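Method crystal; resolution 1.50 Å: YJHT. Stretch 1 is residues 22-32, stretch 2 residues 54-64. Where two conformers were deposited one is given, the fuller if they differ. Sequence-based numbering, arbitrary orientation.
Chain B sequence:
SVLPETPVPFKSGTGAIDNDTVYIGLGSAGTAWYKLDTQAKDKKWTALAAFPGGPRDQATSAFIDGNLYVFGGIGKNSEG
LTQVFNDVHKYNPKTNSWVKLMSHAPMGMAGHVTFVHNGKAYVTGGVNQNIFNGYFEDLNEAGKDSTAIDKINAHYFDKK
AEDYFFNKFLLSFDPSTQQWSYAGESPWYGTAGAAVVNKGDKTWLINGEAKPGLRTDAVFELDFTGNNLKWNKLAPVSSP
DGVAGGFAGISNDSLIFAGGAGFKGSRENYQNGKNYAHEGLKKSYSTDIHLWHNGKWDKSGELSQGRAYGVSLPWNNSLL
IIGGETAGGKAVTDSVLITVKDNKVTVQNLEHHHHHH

Stretch 1 22-32: VYIGLGSAGTA
Stretch 2 (54-64) GPRDQATSAFI

Stretch 1 enters in a strand already under way at Val-22; beyond it the chain folds into a compact loop. Ser-28 and Ala-29 form a short 3-10 segment. A type II' beta turn, Ala-29 to Ala-32, shares Ala-29 with it and is closed by Ala-32 N to Ala-29 O at 3.2 Å. Three more backbone hydrogen bonds hold the loop: Leu-26 N to Ala-32 O, 3.1 Å; Ala-29 N to Leu-26 O, 3.0 Å; Gly-30 N to Gly-27 O, 3.0 Å. Stretch 2 begins as an irregular segment and becomes a strand at Thr-60 to Ile-64.

The backbones approach most closely at the loop. Gly-27 CA lies 4.5 Å from Asp-57 CA, and Gly-30 CA lies 4.7 Å from Pro-55 CA. The register therefore runs antiparallel here. One direct hydrogen bond joins the stretches: Gly-27 N donates to Arg-56 O at 2.8 Å, with an angle of 152° at the hydrogen. Water 1 adds a bridge. It accepts from Arg-56 N at 2.8 Å and lies 2.8 Å from Gly-27 O and 2.7 Å from Gly-30 O. Water 2 lies 2.8 Å from Asp-57 OD1 and 3.3 Å from Gly-27 O.

Positive phi by itself favours glycine at Gly-27 (phi/psi 60/-139) and Gly-30 (66/-136) in the loop and at Gly-54 (78/170) in stretch 2. Gly-25 is nearly extended at -177/176; a CB there would clash with Ala-32 O at 2.8 Å.

Leu-26 also has positive phi (68/-161), and its CB points toward stretch 2. Its rotamer is m, t (-52°, 178°). Leu-26 CB sits 3.5 Å from Arg-56 O, beside the carbonyl that takes the Gly-27 hydrogen bond. Leu-26 CD1 reaches Ala-59 CB at 4.2 Å and Arg-56 CB at 4.0 Å, an apolar contact that is buried.

Arg-56 is m, m, t with chi4 at 86°. Its CB points sideways and the chain end leads away, so its aliphatic base packs on Leu-26 while its guanidinium bonds outside this contact. Asp-57 is m (-77°), chi2 -14°. Its CB points away, but the carboxylate comes back: Asp-57 OD1 is 3.4 Å from Gly-27 CA.

Thr-31 is p (57°), with CB sideways. This chi1 sets CG2 against Gly-54 and Pro-55 and leaves OG1 on the far side. Thr-31 CG2 lies 3.8 Å from both Gly-54 C and Pro-55 N, and 3.9 Å from Pro-55 CD. The methyl thus covers the Gly-54 to Pro-55 junction. The Pro-55 ring is C-gamma exo.

Tyr-23 and Phe-63 make a separate aromatic contact between the strands. Both CA-to-CB bonds point toward the other stretch. Tyr-23 is m (-63°), chi2 -100°. Phe-63 has chi1 at -108°, between wells, and chi2 at 113°; it was deposited in two conformers. The ring centroids are 4.7 Å apart and the planes meet obliquely at 56°. Phe-63 CZ lies over one face of Tyr-23. Tyr-23 CD2 to Phe-63 CE1 is 3.0 Å, very tight for two carbons.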

ATOM      1  N   VAL B  22       6.043  30.911  12.029  1.00 18.21           N
ATOM      2  CA  VAL B  22       5.781  29.512  12.452  1.00 17.59           C
ATOM      3  C   VAL B  22       4.298  29.247  12.294  1.00 17.24           C
ATOM      4  O   VAL B  22       3.482  30.070  12.694  1.00 17.05           O
ATOM      5  CB  VAL B  22       6.146  29.289  13.938  1.00 17.79           C
ATOM      6  CG1 VAL B  22       5.654  27.921  14.425  1.00 18.43           C
ATOM      7  CG2 VAL B  22       7.651  29.433  14.157  1.00 17.62           C
ATOM      8  N   TYR B  23       3.963  28.080  11.732  1.00 16.18           N
ATOM      9  CA  TYR B  23       2.559  27.634  11.586  1.00 16.37           C
ATOM     10  C   TYR B  23       2.387  26.329  12.348  1.00 15.48           C
ATOM     11  O   TYR B  23       3.188  25.426  12.178  1.00 14.93           O
ATOM     12  CB  TYR B  23       2.209  27.386  10.126  1.00 17.73           C
ATOM     13  CG  TYR B  23       2.288  28.622   9.266  1.00 19.97           C
ATOM     14  CD1 TYR B  23       1.156  29.331   8.926  1.00 21.26           C
ATOM     15  CD2 TYR B  23       3.506  29.053   8.775  1.00 21.71           C
ATOM     16  CE1 TYR B  23       1.241  30.469   8.122  1.00 21.18           C
ATOM     17  CE2 TYR B  23       3.603  30.182   7.989  1.00 22.04           C
ATOM     18  CZ  TYR B  23       2.477  30.876   7.652  1.00 21.99           C
ATOM     19  OH  TYR B  23       2.588  32.009   6.860  1.00 23.21           O
ATOM     20  N   ILE B  24       1.375  26.246  13.206  1.00 13.87           N
ATOM     21  CA  ILE B  24       1.058  24.984  13.896  1.00 13.14           C
ATOM     22  C   ILE B  24      -0.424  24.699  13.878  1.00 12.20           C
ATOM     23  O   ILE B  24      -1.262  25.595  13.847  1.00 12.51           O
ATOM     24  CB  ILE B  24       1.530  24.982  15.342  1.00 13.48           C
ATOM     25  CG1 ILE B  24       0.873  26.112  16.136  1.00 14.36           C
ATOM     26  CG2 ILE B  24       3.059  25.055  15.420  1.00 15.10           C
ATOM     27  CD1 ILE B  24       1.092  26.046  17.609  1.00 13.08           C
ATOM     28  N   GLY B  25      -0.768  23.420  13.934  1.00 10.79           N
ATOM     29  CA  GLY B  25      -2.162  23.060  13.958  1.00 10.31           C
ATOM     30  C   GLY B  25      -2.374  21.569  14.086  1.00 10.42           C
ATOM     31  O   GLY B  25      -1.438  20.770  14.141  1.00  9.64           O
ATOM     32  N   LEU B  26      -3.642  21.238  14.190  1.00  9.83           N
ATOM     33  CA  LEU B  26      -4.095  19.840  14.254  1.00  9.63           C
ATOM     34  C   LEU B  26      -3.670  19.147  15.544  1.00  9.94           C
ATOM     35  O   LEU B  26      -3.431  19.791  16.547  1.00 11.06           O
ATOM     36  CB  LEU B  26      -3.736  19.089  12.982  1.00  9.65           C
ATOM     37  CG  LEU B  26      -4.177  19.751  11.679  1.00 10.70           C
ATOM     38  CD1 LEU B  26      -3.756  18.973  10.435  1.00 11.83           C
ATOM     39  CD2 LEU B  26      -5.702  20.042  11.696  1.00 12.38           C
ATOM     40  N   GLY B  27      -3.686  17.812  15.540  1.00  9.55           N
ATOM     41  CA  GLY B  27      -3.470  17.078  16.758  1.00 10.58           C
ATOM     42  C   GLY B  27      -4.540  17.476  17.744  1.00 10.74           C
ATOM     43  O   GLY B  27      -5.714  17.629  17.359  1.00 12.00           O
ATOM     44  N   SER B  28      -4.164  17.654  18.992  1.00 10.76           N
ATOM     45  CA  SER B  28      -5.150  17.974  20.038  1.00 11.99           C
ATOM     46  C   SER B  28      -5.725  19.387  19.888  1.00 12.51           C
ATOM     47  O   SER B  28      -6.635  19.766  20.657  1.00 14.74           O
ATOM     48  CB  SER B  28      -4.564  17.738  21.424  1.00 12.98           C
ATOM     49  OG  SER B  28      -3.395  18.498  21.629  1.00 13.88           O
ATOM     50  N   ALA B  29      -5.228  20.157  18.914  1.00 11.92           N
ATOM     51  CA  ALA B  29      -5.836  21.461  18.582  1.00 12.29           C
ATOM     52  C   ALA B  29      -7.078  21.337  17.695  1.00 12.28           C
ATOM     53  O   ALA B  29      -7.718  22.336  17.369  1.00 13.52           O
ATOM     54  CB  ALA B  29      -4.814  22.402  17.961  1.00 13.21           C
ATOM     55  N   GLY B  30      -7.465  20.125  17.328  1.00 12.93           N
ATOM     56  CA  GLY B  30      -8.618  19.951  16.460  1.00 13.29           C
ATOM     57  C   GLY B  30      -8.372  20.501  15.093  1.00 13.44           C
ATOM     58  O   GLY B  30      -7.319  20.260  14.528  1.00 14.34           O
ATOM     59  N   THR B  31      -9.342  21.228  14.532  1.00 13.79           N
ATOM     60  CA  THR B  31      -9.161  21.814  13.223  1.00 13.56           C
ATOM     61  C   THR B  31      -8.397  23.162  13.247  1.00 13.18           C
ATOM     62  O   THR B  31      -8.186  23.777  12.180  1.00 14.34           O
ATOM     63  CB  THR B  31     -10.495  22.020  12.517  1.00 13.87           C
ATOM     64  OG1 THR B  31     -11.344  22.842  13.345  1.00 15.44           O
ATOM     65  CG2 THR B  31     -11.176  20.668  12.264  1.00 14.74           C
ATOM     66  N   ALA B  32      -7.973  23.592  14.434  1.00 13.08           N
ATOM     67  CA  ALA B  32      -7.344  24.919  14.581  1.00 13.31           C
ATOM     68  C   ALA B  32      -5.928  24.927  14.016  1.00 13.52           C
ATOM     69  O   ALA B  32      -5.182  23.963  14.174  1.00 13.01           O
ATOM     70  CB  ALA B  32      -7.325  25.343  16.014  1.00 13.96           C
ATOM     71  N   GLY B  54     -11.254  17.943   8.794  1.00 13.91           N
ATOM     72  CA  GLY B  54     -11.466  17.392  10.103  1.00 13.06           C
ATOM     73  C   GLY B  54     -10.203  17.245  10.918  1.00 12.23           C
ATOM     74  O   GLY B  54      -9.102  17.424  10.382  1.00 13.37           O
ATOM     75  N   PRO B  55     -10.331  16.929  12.215  1.00 11.83           N
ATOM     76  CA  PRO B  55      -9.161  16.723  13.059  1.00 11.20           C
ATOM     77  C   PRO B  55      -8.257  15.624  12.529  1.00 10.58           C
ATOM     78  O   PRO B  55      -8.751  14.651  11.983  1.00 11.23           O
ATOM     79  CB  PRO B  55      -9.760  16.301  14.387  1.00 12.45           C
ATOM     80  CG  PRO B  55     -11.163  16.955  14.380  1.00 12.75           C
ATOM     81  CD  PRO B  55     -11.590  16.808  12.987  1.00 12.23           C
ATOM     82  N   ARG B  56      -6.946  15.815  12.690  1.00  9.96           N
ATOM     83  CA  ARG B  56      -5.934  14.836  12.237  1.00  9.61           C
ATOM     84  C   ARG B  56      -4.871  14.707  13.291  1.00  9.14           C
ATOM     85  O   ARG B  56      -4.285  15.729  13.700  1.00  8.51           O
ATOM     86  CB  ARG B  56      -5.229  15.268  10.943  1.00 10.24           C
ATOM     87  CG  ARG B  56      -6.127  15.546   9.753  1.00 10.48           C
ATOM     88  CD  ARG B  56      -6.920  14.346   9.233  1.00 12.63           C
ATOM     89  NE  ARG B  56      -7.810  14.698   8.122  1.00 12.08           N
ATOM     90  CZ  ARG B  56      -7.486  14.747   6.835  1.00 10.98           C
ATOM     91  NH1 ARG B  56      -6.249  14.472   6.434  1.00 10.90           N
ATOM     92  NH2 ARG B  56      -8.395  15.048   5.911  1.00 12.92           N
ATOM     93  N   ASP B  57      -4.603  13.476  13.734  1.00  9.11           N
ATOM     94  CA  ASP B  57      -3.415  13.170  14.540  1.00  9.12           C
ATOM     95  C   ASP B  57      -2.346  12.596  13.624  1.00  8.66           C
ATOM     96  O   ASP B  57      -2.634  11.885  12.684  1.00  8.64           O
ATOM     97  CB  ASP B  57      -3.729  12.125  15.612  1.00  9.54           C
ATOM     98  CG  ASP B  57      -4.480  12.670  16.795  1.00 12.75           C
ATOM     99  OD1 ASP B  57      -4.591  13.897  17.005  1.00 14.36           O
ATOM    100  OD2 ASP B  57      -4.985  11.804  17.567  1.00 18.80           O
ATOM    101  N   GLN B  58      -1.097  12.965  13.877  1.00  8.95           N
ATOM    102  CA  GLN B  58      -0.003  12.388  13.101  1.00  9.48           C
ATOM    103  C   GLN B  58      -0.007  12.764  11.611  1.00  8.52           C
ATOM    104  O   GLN B  58       0.522  12.040  10.758  1.00  9.73           O
ATOM    105  CB  GLN B  58       0.098  10.858  13.285  1.00  9.76           C
ATOM    106  CG  GLN B  58       0.320  10.446  14.736  1.00 13.59           C
ATOM    107  CD  GLN B  58       0.613   8.985  14.890  1.00 15.03           C
ATOM    108  OE1 GLN B  58       1.524   8.467  14.262  1.00 22.21           O
ATOM    109  NE2 GLN B  58      -0.182   8.298  15.692  1.00 20.85           N
ATOM    110  N   ALA B  59      -0.584  13.923  11.278  1.00  7.74           N
ATOM    111  CA  ALA B  59      -0.361  14.525   9.959  1.00  8.49           C
ATOM    112  C   ALA B  59       1.054  15.082   9.849  1.00  8.64           C
ATOM    113  O   ALA B  59       1.781  15.224  10.839  1.00  9.76           O
ATOM    114  CB  ALA B  59      -1.360  15.640   9.736  1.00  8.62           C
ATOM    115  N   THR B  60       1.436  15.389   8.624  1.00  9.21           N
ATOM    116  CA  THR B  60       2.705  16.111   8.404  1.00  9.54           C
ATOM    117  C   THR B  60       2.409  17.344   7.559  1.00 10.47           C
ATOM    118  O   THR B  60       1.329  17.492   6.985  1.00  9.89           O
ATOM    119  CB  THR B  60       3.747  15.256   7.652  1.00  9.87           C
ATOM    120  OG1 THR B  60       3.246  14.907   6.361  1.00 10.05           O
ATOM    121  CG2 THR B  60       4.121  14.005   8.454  1.00 10.75           C
ATOM    122  N   SER B  61       3.381  18.244   7.473  0.50 10.87           N
ATOM    123  CA  SER B  61       3.208  19.456   6.679  0.50 11.50           C
ATOM    124  C   SER B  61       4.538  19.959   6.148  0.50 12.69           C
ATOM    125  O   SER B  61       5.570  19.733   6.772  0.50 12.24           O
ATOM    126  CB  SER B  61       2.520  20.540   7.514  0.50 11.43           C
ATOM    127  OG  SER B  61       3.251  20.831   8.700  0.50 11.97           O
ATOM    128  N   ALA B  62       4.467  20.657   5.010  1.00 13.29           N
ATOM    129  CA  ALA B  62       5.649  21.189   4.325  1.00 14.09           C
ATOM    130  C   ALA B  62       5.314  22.524   3.731  1.00 15.40           C
ATOM    131  O   ALA B  62       4.244  22.692   3.193  1.00 14.78           O
ATOM    132  CB  ALA B  62       6.056  20.268   3.238  1.00 14.62           C
ATOM    133  N   PHE B  63       6.242  23.475   3.856  0.50 16.34           N
ATOM    134  CA  PHE B  63       6.136  24.757   3.147  0.50 16.99           C
ATOM    135  C   PHE B  63       6.915  24.660   1.868  0.50 17.14           C
ATOM    136  O   PHE B  63       8.081  24.254   1.875  0.50 17.19           O
ATOM    137  CB  PHE B  63       6.681  25.937   3.949  0.50 17.78           C
ATOM    138  CG  PHE B  63       5.620  26.830   4.456  0.50 17.48           C
ATOM    139  CD1 PHE B  63       5.379  26.931   5.803  0.50 18.13           C
ATOM    140  CD2 PHE B  63       4.809  27.532   3.570  0.50 17.89           C
ATOM    141  CE1 PHE B  63       4.378  27.728   6.268  0.50 18.39           C
ATOM    142  CE2 PHE B  63       3.790  28.349   4.033  0.50 17.92           C
ATOM    143  CZ  PHE B  63       3.570  28.447   5.388  0.50 18.54           C
ATOM    144  N   ILE B  64       6.261  24.979   0.763  1.00 17.33           N
ATOM    145  CA  ILE B  64       6.946  24.960  -0.539  1.00 18.83           C
ATOM    146  C   ILE B  64       6.386  26.078  -1.388  1.00 20.15           C
ATOM    147  O   ILE B  64       5.171  26.167  -1.570  1.00 19.67           O
ATOM    148  CB  ILE B  64       6.722  23.651  -1.315  1.00 18.88           C
ATOM    149  CG1 ILE B  64       7.123  22.440  -0.473  1.00 20.12           C
ATOM    150  CG2 ILE B  64       7.495  23.667  -2.635  1.00 18.30           C
ATOM    151  CD1 ILE B  64       6.894  21.116  -1.196  1.00 20.96           C
TER
HETATM  152  O   HOH W   1      -6.632  17.676  14.716  1.00 12.71           O
HETATM  153  O   HOH W   2      -7.106  14.884  16.227  1.00 19.47           O